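Local coordinates for alcohol dehydrogenase (Aeropyrum pernix, PDB 1H2B), which binds zinc and NAD and probably oxidises alcohols with NAD as the hydride acceptor, at residues G263-A266 and T267-Y270; V203-L206 and K207-P211; N340-L343 and E344-E347. All coordinates share one frame; numbering follows the deposited sequence. Where two conformers were deposited one is given.

Each of the three contacts is local to one helix, contact 1 at its start, contact 2 at its end and contact 3 within it, so no two of them hold the same element. Contacts 1 and 2 belong to helices 265-270 and 197-209 beside the six-stranded parallel sheet of the nucleotide-binding domain; contact 3 lies in helix 339-347, between strands 331-335 and 354-358 of the mixed sheet. Contact 2 is the most buried, mostly apolar and finished by a threonine on a carbonyl. Contacts 1 and 3 are partly buried, and both reach the NAD; the first relies on a serine N-cap and an amide-carboxylate pair, the third on charged groups and a water.

Contact 1 of 3, residues G263-A266 and T267-Y270; sequences GSQA and TVDY. With NAJ (nicotinamide-adenine-dinucleotide (acidic form)), chain I.
Ser264 OG and Thr267 OG1 each sit between their own backbone N and carbonyl carbon (chi1 63° and 60°), and these torsions bring both hydroxyls to the start of helix 265-270, in the Rossmann-type NAD-binding domain. Ser264 is the N-cap: its OG accepts Thr267 N at 3.2 Å, a fairly straight bond that gives the first turn an acceptor. The main chain then takes over, with Val268 N on Ser264 O at 2.9 Å, followed by Asp269 N on Gln265 O and Tyr270 N on Ala266 O. Thr267 OG1 also meets Gly263 N in a weak bond, but both have a partner in Asp260, at the end of strand 255-260. Gly263 has backbone angles that suit glycine, since a CB would press on the preceding carbonyl and on the cofactor.

Farther round, the Gln265 chain bends at its second torsion and carries NE2 to Asp269 OD2, 3.1 Å away. The amide comes from above the carboxylate plane, and the two flat groups are turned 36° apart. Gln265 OE1 accepts from Glu289 N, so the amide is gripped at both ends. A leucine in place of Asp269 has no acceptor for Gln265 NE2, and that end of the amide would probably be freer to turn, held then through OE1.

Val268 packs on Leu290 and reaches Thr294 of a second subunit. The adenine of the NAD lies on another side of the helix. Thr267 CG2 stands over the base, 3.5 Å from NAJ C6A, while the Tyr270 ring passes Ala266 O with CD2 3.2 Å from that oxygen. The ring points its hydroxyl at the base: Tyr270 OH is hydrogen-bonded to NAJ N1A at 2.8 Å, with N1A at the ring edge and in its plane.

Contact 2 of 3, residues V203-L206 and K207-P211; sequences VQLL and KVMTP
Val203 O accepts from Lys207 N at 3.3 Å, and the same i to i+4 ladder continues with Val208 N on Gln204 O and Met209 N on Leu205 O, the last at 2.8 Å. These are the final turns of helix 197-209. Thr210 is the first residue to leave helical angles, extended with phi -140°. Thr210 N still reaches back to Leu206 O at 3.1 Å, coming from well above the carbonyl plane.

That carbonyl has a second donor. With its hydroxyl set between backbone N and carbonyl carbon (chi1 83°), Thr210 brings OG1 to 2.8 Å from Leu206 O, on the opposite face of the carbonyl plane from Thr210 N. Two donors from one residue thus satisfy an oxygen at the helix end, and OG1 in turn accepts from Ala212 N, which ties the departing chain to the last turn.

The apolar side chains follow the helix surface. Leu205 and Met209 run alongside each other, pointing the same way, with the sulfur near Leu205 CB, though its position is less certain because Met209 has a second conformer. This pair packs against two neighbouring helices: Leu205 rests on Leu318 and Leu321 of helix 312-323, Met209 on Tyr174 and Val177 of helix 166-181. Val208 turns CG2 over Gln204 O at 3.3 Å. Leu206 instead packs onto Val190 and Ile192 of strand 189-193. At the far end Pro211 touches Met209 of a third subunit, and Lys207 packs on Lys326 of that subunit.

Hydrophobic on its sheet side and closed by the Thr210 hydroxyl on Leu206 O before strand 213-218 begins, this helix is the crossover of the beta-alpha-beta unit of strands 189-193 and 213-218, the core of a Rossmann fold.

Contact 3 of 3, residues N340-L343 and E344-E347; sequences NDVL and ERLE
Asn340 O, Asp341 O, Val342 O and Leu343 O accept in turn from the amides of Glu344, Arg345, Leu346 and Glu347. The bonds are near-straight and regular, with Leu346 N to Val342 O at 2.8 Å. This is helix 339-347, the link between parallel strands 331-335 and 354-358.

Among the polar side chains, Asp341 and Arg345 lie one turn apart and meet through a water. The water gives a proton to Asp341 OD2 at 2.7 Å and accepts from Arg345 NH1 at 3.1 Å. Asp341 has CG opposite its backbone N (chi1 -179°), which swings the carboxylate toward the arginine; OD2 lies 3.8 Å from Arg345 CD, and the two flat groups are 33° apart. The direct partner of Arg345 is Asp332, a salt bridge, with Glu350 O taking NH2. Like charges also approach: Asp341 OD1 and Glu344 OE1 are 4.4 Å apart.

Of the apolar side chains, Val342 stays with the arginine, CG2 at the edge of the guanidinium, and packs on His334. Leu343 and Leu346 turn the other way, onto Leu58 of helix 55-61, and Leu346 also touches the NAD.

The arginine's positive charge probably offsets part of the negative charge of Asp341, while its firmer grip is on Asp332, a residue that, with His334, binds a zinc ion absent from this chain.

Contact 1 of 3, residues G263-A266 and T267-Y270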
loop_
_atom_site.group_PDB
_atom_site.type_symbol
_atom_site.label_atom_id
_atom_site.label_comp_id
_atom_site.label_asym_id
_atom_site.label_seq_id
_atom_site.Cartn_x
_atom_site.Cartn_y
_atom_site.Cartn_z
ATOM N N GLY B 263 26.596 -8.175 1.709
ATOM C CA GLY B 263 27.044 -6.864 1.274
ATOM C C GLY B 263 28.432 -6.837 0.676
ATOM O O GLY B 263 28.916 -5.757 0.344
ATOM N N SER B 264 29.071 -7.999 0.518
ATOM C CA SER B 264 30.391 -8.023 -0.142
ATOM C C SER B 264 30.268 -7.778 -1.638
ATOM O O SER B 264 29.173 -7.899 -2.227
ATOM C CB SER B 264 31.084 -9.370 0.054
ATOM O OG SER B 264 30.320 -10.428 -0.558
ATOM N N GLN B 265 31.387 -7.431 -2.283
ATOM C CA GLN B 265 31.319 -7.400 -3.746
ATOM C C GLN B 265 30.812 -8.676 -4.376
ATOM O O GLN B 265 29.987 -8.587 -5.290
ATOM C CB GLN B 265 32.674 -6.991 -4.344
ATOM C CG GLN B 265 32.543 -6.519 -5.761
ATOM C CD GLN B 265 31.628 -5.319 -5.894
ATOM O OE1 GLN B 265 31.951 -4.222 -5.370
ATOM N NE2 GLN B 265 30.510 -5.494 -6.601
ATOM N N ALA B 266 31.221 -9.844 -3.839
ATOM C CA ALA B 266 30.767 -11.123 -4.370
ATOM C C ALA B 266 29.245 -11.185 -4.354
ATOM O O ALA B 266 28.602 -11.513 -5.368
ATOM C CB ALA B 266 31.364 -12.255 -3.588
ATOM N N THR B 267 28.642 -10.839 -3.218
ATOM C CA THR B 267 27.181 -11.018 -3.196
ATOM C C THR B 267 26.449 -9.953 -3.958
ATOM O O THR B 267 25.401 -10.185 -4.545
ATOM C CB THR B 267 26.605 -11.059 -1.753
ATOM O OG1 THR B 267 26.881 -9.839 -1.052
ATOM C CG2 THR B 267 27.252 -12.181 -1.010
ATOM N N VAL B 268 26.973 -8.741 -3.927
ATOM C CA VAL B 268 26.306 -7.634 -4.645
ATOM C C VAL B 268 26.345 -7.911 -6.146
ATOM O O VAL B 268 25.456 -7.493 -6.877
ATOM C CB VAL B 268 26.989 -6.308 -4.222
ATOM C CG1 VAL B 268 26.567 -5.114 -5.084
ATOM C CG2 VAL B 268 26.675 -6.016 -2.771
ATOM N N ASP B 269 27.331 -8.679 -6.559
ATOM C CA ASP B 269 27.412 -9.019 -7.967
ATOM C C ASP B 269 26.441 -10.069 -8.389
ATOM O O ASP B 269 25.865 -9.946 -9.450
ATOM C CB ASP B 269 28.785 -9.356 -8.376
ATOM C CG ASP B 269 29.604 -8.069 -8.605
ATOM O OD1 ASP B 269 29.089 -6.963 -9.052
ATOM O OD2 ASP B 269 30.747 -8.129 -8.308
ATOM N N TYR B 270 26.224 -11.098 -7.559
ATOM C CA TYR B 270 25.320 -12.155 -8.012
ATOM C C TYR B 270 23.846 -11.991 -7.611
ATOM O O TYR B 270 22.945 -12.511 -8.320
ATOM C CB TYR B 270 25.834 -13.584 -7.651
ATOM C CG TYR B 270 25.725 -14.069 -6.203
ATOM C CD1 TYR B 270 24.485 -14.447 -5.652
ATOM C CD2 TYR B 270 26.885 -14.261 -5.439
ATOM C CE1 TYR B 270 24.410 -14.925 -4.372
ATOM C CE2 TYR B 270 26.832 -14.749 -4.131
ATOM C CZ TYR B 270 25.583 -15.083 -3.621
ATOM O OH TYR B 270 25.495 -15.593 -2.348
HETATM P PA NAJ I . 28.081 -11.667 9.542
HETATM O O1A NAJ I . 29.571 -11.608 9.350
HETATM O O2A NAJ I . 27.511 -12.257 10.842
HETATM O O5B NAJ I . 27.367 -12.560 8.428
HETATM C C5B NAJ I . 27.776 -12.545 7.053
HETATM C C4B NAJ I . 27.354 -13.906 6.526
HETATM O O4B NAJ I . 27.548 -13.879 5.098
HETATM C C3B NAJ I . 28.145 -15.072 7.120
HETATM O O3B NAJ I . 27.282 -16.129 7.570
HETATM C C2B NAJ I . 28.983 -15.443 5.905
HETATM O O2B NAJ I . 29.442 -16.804 5.906
HETATM C C1B NAJ I . 28.062 -15.147 4.715
HETATM N N9A NAJ I . 28.742 -14.979 3.431
HETATM C C8A NAJ I . 30.009 -14.459 3.134
HETATM N N7A NAJ I . 30.194 -14.472 1.786
HETATM C C5A NAJ I . 29.070 -15.002 1.222
HETATM C C6A NAJ I . 28.694 -15.258 -0.074
HETATM N N6A NAJ I . 29.497 -15.036 -1.124
HETATM N N1A NAJ I . 27.434 -15.743 -0.306
HETATM C C2A NAJ I . 26.560 -16.050 0.723
HETATM N N3A NAJ I . 26.950 -15.818 1.995
HETATM C C4A NAJ I . 28.187 -15.307 2.236
HETATM O O3 NAJ I . 27.552 -10.187 9.303
HETATM P PN NAJ I . 26.305 -9.424 9.987
HETATM O O1N NAJ I . 26.725 -8.786 11.230
HETATM O O2N NAJ I . 25.125 -10.311 9.978
HETATM O O5D NAJ I . 26.147 -8.214 8.944
HETATM C C5D NAJ I . 25.712 -8.525 7.622
HETATM C C4D NAJ I . 25.898 -7.305 6.735
HETATM O O4D NAJ I . 24.892 -6.341 7.095
HETATM C C3D NAJ I . 27.229 -6.583 6.938
HETATM O O3D NAJ I . 27.569 -5.920 5.706
HETATM C C2D NAJ I . 26.889 -5.528 8.000
HETATM O O2D NAJ I . 27.756 -4.430 8.055
HETATM C C1D NAJ I . 25.499 -5.129 7.473
HETATM N N1N NAJ I . 24.600 -4.396 8.364
HETATM C C2N NAJ I . 23.672 -3.603 7.757
HETATM C C3N NAJ I . 22.741 -2.925 8.524
HETATM C C7N NAJ I . 21.768 -2.010 7.855
HETATM O O7N NAJ I . 20.964 -1.330 8.690
HETATM N N7N NAJ I . 21.602 -1.883 6.535
HETATM C C4N NAJ I . 22.694 -3.047 9.952
HETATM C C5N NAJ I . 23.573 -4.026 10.496
HETATM C C6N NAJ I . 24.524 -4.654 9.715
#

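Contact 2 of 3, residues V203-L206 and K207-P211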
loop_
_atom_site.group_PDB
_atom_site.type_symbol
_atom_site.label_atom_id
_atom_site.label_comp_id
_atom_site.label_asym_id
_atom_site.label_seq_id
_atom_site.Cartn_x
_atom_site.Cartn_y
_atom_site.Cartn_z
ATOM N N VAL B 203 16.043 -15.631 8.434
ATOM C CA VAL B 203 15.450 -16.933 8.057
ATOM C C VAL B 203 14.220 -17.201 8.910
ATOM O O VAL B 203 13.159 -17.552 8.375
ATOM C CB VAL B 203 16.460 -18.114 8.233
ATOM C CG1 VAL B 203 15.735 -19.510 8.082
ATOM C CG2 VAL B 203 17.611 -17.998 7.235
ATOM N N GLN B 204 14.352 -17.027 10.227
ATOM C CA GLN B 204 13.232 -17.244 11.134
ATOM C C GLN B 204 12.082 -16.288 10.852
ATOM O O GLN B 204 10.921 -16.670 10.839
ATOM C CB GLN B 204 13.663 -17.048 12.590
ATOM C CG GLN B 204 14.765 -17.981 13.026
ATOM C CD GLN B 204 15.248 -17.635 14.412
ATOM O OE1 GLN B 204 14.475 -17.750 15.393
ATOM N NE2 GLN B 204 16.484 -17.145 14.513
ATOM N N LEU B 205 12.403 -15.029 10.628
ATOM C CA LEU B 205 11.353 -14.071 10.388
ATOM C C LEU B 205 10.603 -14.298 9.081
ATOM O O LEU B 205 9.420 -14.056 9.046
ATOM C CB LEU B 205 11.934 -12.645 10.428
ATOM C CG LEU B 205 12.462 -12.223 11.793
ATOM C CD1 LEU B 205 13.122 -10.845 11.677
ATOM C CD2 LEU B 205 11.316 -12.119 12.785
ATOM N N LEU B 206 11.299 -14.730 8.032
ATOM C CA LEU B 206 10.642 -15.037 6.756
ATOM C C LEU B 206 9.613 -16.165 6.980
ATOM O O LEU B 206 8.530 -16.137 6.395
ATOM C CB LEU B 206 11.643 -15.378 5.669
ATOM C CG LEU B 206 12.500 -14.198 5.124
ATOM C CD1 LEU B 206 13.737 -14.705 4.390
ATOM C CD2 LEU B 206 11.548 -13.359 4.201
ATOM N N LYS B 207 9.932 -17.117 7.853
ATOM C CA LYS B 207 8.944 -18.176 8.128
ATOM C C LYS B 207 7.729 -17.756 8.958
ATOM O O LYS B 207 6.640 -18.341 8.819
ATOM C CB LYS B 207 9.644 -19.365 8.811
ATOM C CG LYS B 207 10.701 -20.058 7.955
ATOM C CD LYS B 207 10.150 -20.664 6.663
ATOM C CE LYS B 207 9.120 -21.746 6.956
ATOM N NZ LYS B 207 8.806 -22.527 5.733
ATOM N N VAL B 208 7.935 -16.815 9.870
ATOM C CA VAL B 208 6.929 -16.288 10.756
ATOM C C VAL B 208 6.051 -15.274 10.026
ATOM O O VAL B 208 4.824 -15.203 10.275
ATOM C CB VAL B 208 7.629 -15.554 11.980
ATOM C CG1 VAL B 208 6.622 -14.740 12.770
ATOM C CG2 VAL B 208 8.335 -16.572 12.839
ATOM N N MET B 209 6.678 -14.480 9.136
ATOM C CA MET B 209 6.040 -13.280 8.624
ATOM C C MET B 209 5.517 -13.404 7.183
ATOM O O MET B 209 4.769 -12.531 6.711
ATOM C CB MET B 209 6.963 -12.086 8.737
ATOM C CG MET B 209 7.036 -11.622 10.156
ATOM S SD MET B 209 8.434 -10.633 10.269
ATOM C CE MET B 209 7.813 -9.212 9.379
ATOM N N THR B 210 5.907 -14.474 6.494
ATOM C CA THR B 210 5.447 -14.706 5.127
ATOM C C THR B 210 5.145 -16.168 4.910
ATOM O O THR B 210 5.618 -17.016 5.670
ATOM C CB THR B 210 6.515 -14.305 4.093
ATOM O OG1 THR B 210 7.482 -15.343 3.897
ATOM C CG2 THR B 210 7.348 -13.049 4.518
ATOM N N PRO B 211 4.382 -16.459 3.870
ATOM C CA PRO B 211 4.209 -17.839 3.426
ATOM C C PRO B 211 5.160 -18.262 2.302
ATOM O O PRO B 211 4.934 -19.302 1.655
ATOM C CB PRO B 211 2.764 -17.814 2.923
ATOM C CG PRO B 211 2.707 -16.509 2.210
ATOM C CD PRO B 211 3.491 -15.548 3.122
#

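Contact 3 of 3, residues N340-L343 and E344-E347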
loop_
_atom_site.group_PDB
_atom_site.type_symbol
_atom_site.label_atom_id
_atom_site.label_comp_id
_atom_site.label_asym_id
_atom_site.label_seq_id
_atom_site.Cartn_x
_atom_site.Cartn_y
_atom_site.Cartn_z
ATOM N N ASN B 340 38.682 -8.224 20.564
ATOM C CA ASN B 340 39.511 -8.335 19.373
ATOM C C ASN B 340 39.624 -9.734 18.818
ATOM O O ASN B 340 39.608 -9.901 17.587
ATOM C CB ASN B 340 40.891 -7.729 19.652
ATOM C CG ASN B 340 40.838 -6.246 19.769
ATOM O OD1 ASN B 340 40.366 -5.540 18.872
ATOM N ND2 ASN B 340 41.363 -5.739 20.875
ATOM N N ASP B 341 39.694 -10.734 19.683
ATOM C CA ASP B 341 39.605 -12.127 19.234
ATOM C C ASP B 341 38.261 -12.392 18.537
ATOM O O ASP B 341 38.209 -13.063 17.521
ATOM C CB ASP B 341 39.787 -13.101 20.385
ATOM C CG ASP B 341 39.724 -14.544 19.933
ATOM O OD1 ASP B 341 40.543 -14.921 19.072
ATOM O OD2 ASP B 341 38.884 -15.369 20.364
ATOM N N VAL B 342 37.179 -11.837 19.080
ATOM C CA VAL B 342 35.871 -12.052 18.447
ATOM C C VAL B 342 35.783 -11.405 17.066
ATOM O O VAL B 342 35.244 -12.008 16.127
ATOM C CB VAL B 342 34.725 -11.552 19.362
ATOM C CG1 VAL B 342 33.364 -11.554 18.606
ATOM C CG2 VAL B 342 34.654 -12.409 20.590
ATOM N N LEU B 343 36.292 -10.180 16.935
ATOM C CA LEU B 343 36.327 -9.482 15.652
ATOM C C LEU B 343 37.173 -10.258 14.638
ATOM O O LEU B 343 36.795 -10.388 13.492
ATOM C CB LEU B 343 36.895 -8.076 15.822
ATOM C CG LEU B 343 35.989 -7.040 16.504
ATOM C CD1 LEU B 343 36.781 -5.774 16.818
ATOM C CD2 LEU B 343 34.813 -6.702 15.533
ATOM N N GLU B 344 38.315 -10.799 15.085
ATOM C CA GLU B 344 39.081 -11.680 14.206
ATOM C C GLU B 344 38.261 -12.901 13.719
ATOM O O GLU B 344 38.260 -13.226 12.503
ATOM C CB GLU B 344 40.360 -12.125 14.931
ATOM C CG GLU B 344 41.447 -11.057 14.985
ATOM C CD GLU B 344 42.540 -11.377 16.016
ATOM O OE1 GLU B 344 42.902 -12.572 16.183
ATOM O OE2 GLU B 344 43.038 -10.426 16.672
ATOM N N ARG B 345 37.581 -13.585 14.633
ATOM C CA ARG B 345 36.756 -14.739 14.255
ATOM C C ARG B 345 35.660 -14.312 13.275
ATOM O O ARG B 345 35.401 -14.977 12.274
ATOM C CB ARG B 345 36.124 -15.371 15.481
ATOM C CG ARG B 345 37.181 -16.033 16.421
ATOM C CD ARG B 345 36.604 -16.678 17.638
ATOM N NE ARG B 345 35.439 -17.497 17.305
ATOM C CZ ARG B 345 34.237 -17.357 17.861
ATOM N NH1 ARG B 345 34.028 -16.446 18.819
ATOM N NH2 ARG B 345 33.242 -18.136 17.462
ATOM N N LEU B 346 35.032 -13.185 13.581
ATOM C CA LEU B 346 33.948 -12.705 12.697
ATOM C C LEU B 346 34.447 -12.442 11.292
ATOM O O LEU B 346 33.780 -12.813 10.319
ATOM C CB LEU B 346 33.251 -11.456 13.284
ATOM C CG LEU B 346 31.951 -11.016 12.573
ATOM C CD1 LEU B 346 30.847 -12.033 12.651
ATOM C CD2 LEU B 346 31.500 -9.715 13.276
ATOM N N GLU B 347 35.619 -11.808 11.159
ATOM C CA GLU B 347 36.192 -11.514 9.842
ATOM C C GLU B 347 36.416 -12.821 9.075
ATOM O O GLU B 347 36.284 -12.841 7.836
ATOM C CB GLU B 347 37.508 -10.740 10.011
ATOM C CG GLU B 347 38.304 -10.468 8.741
ATOM C CD GLU B 347 37.612 -9.523 7.785
ATOM O OE1 GLU B 347 36.729 -8.733 8.220
ATOM O OE2 GLU B 347 37.958 -9.563 6.587
HETATM O O HOH W 1 36.313 -15.896 20.796
#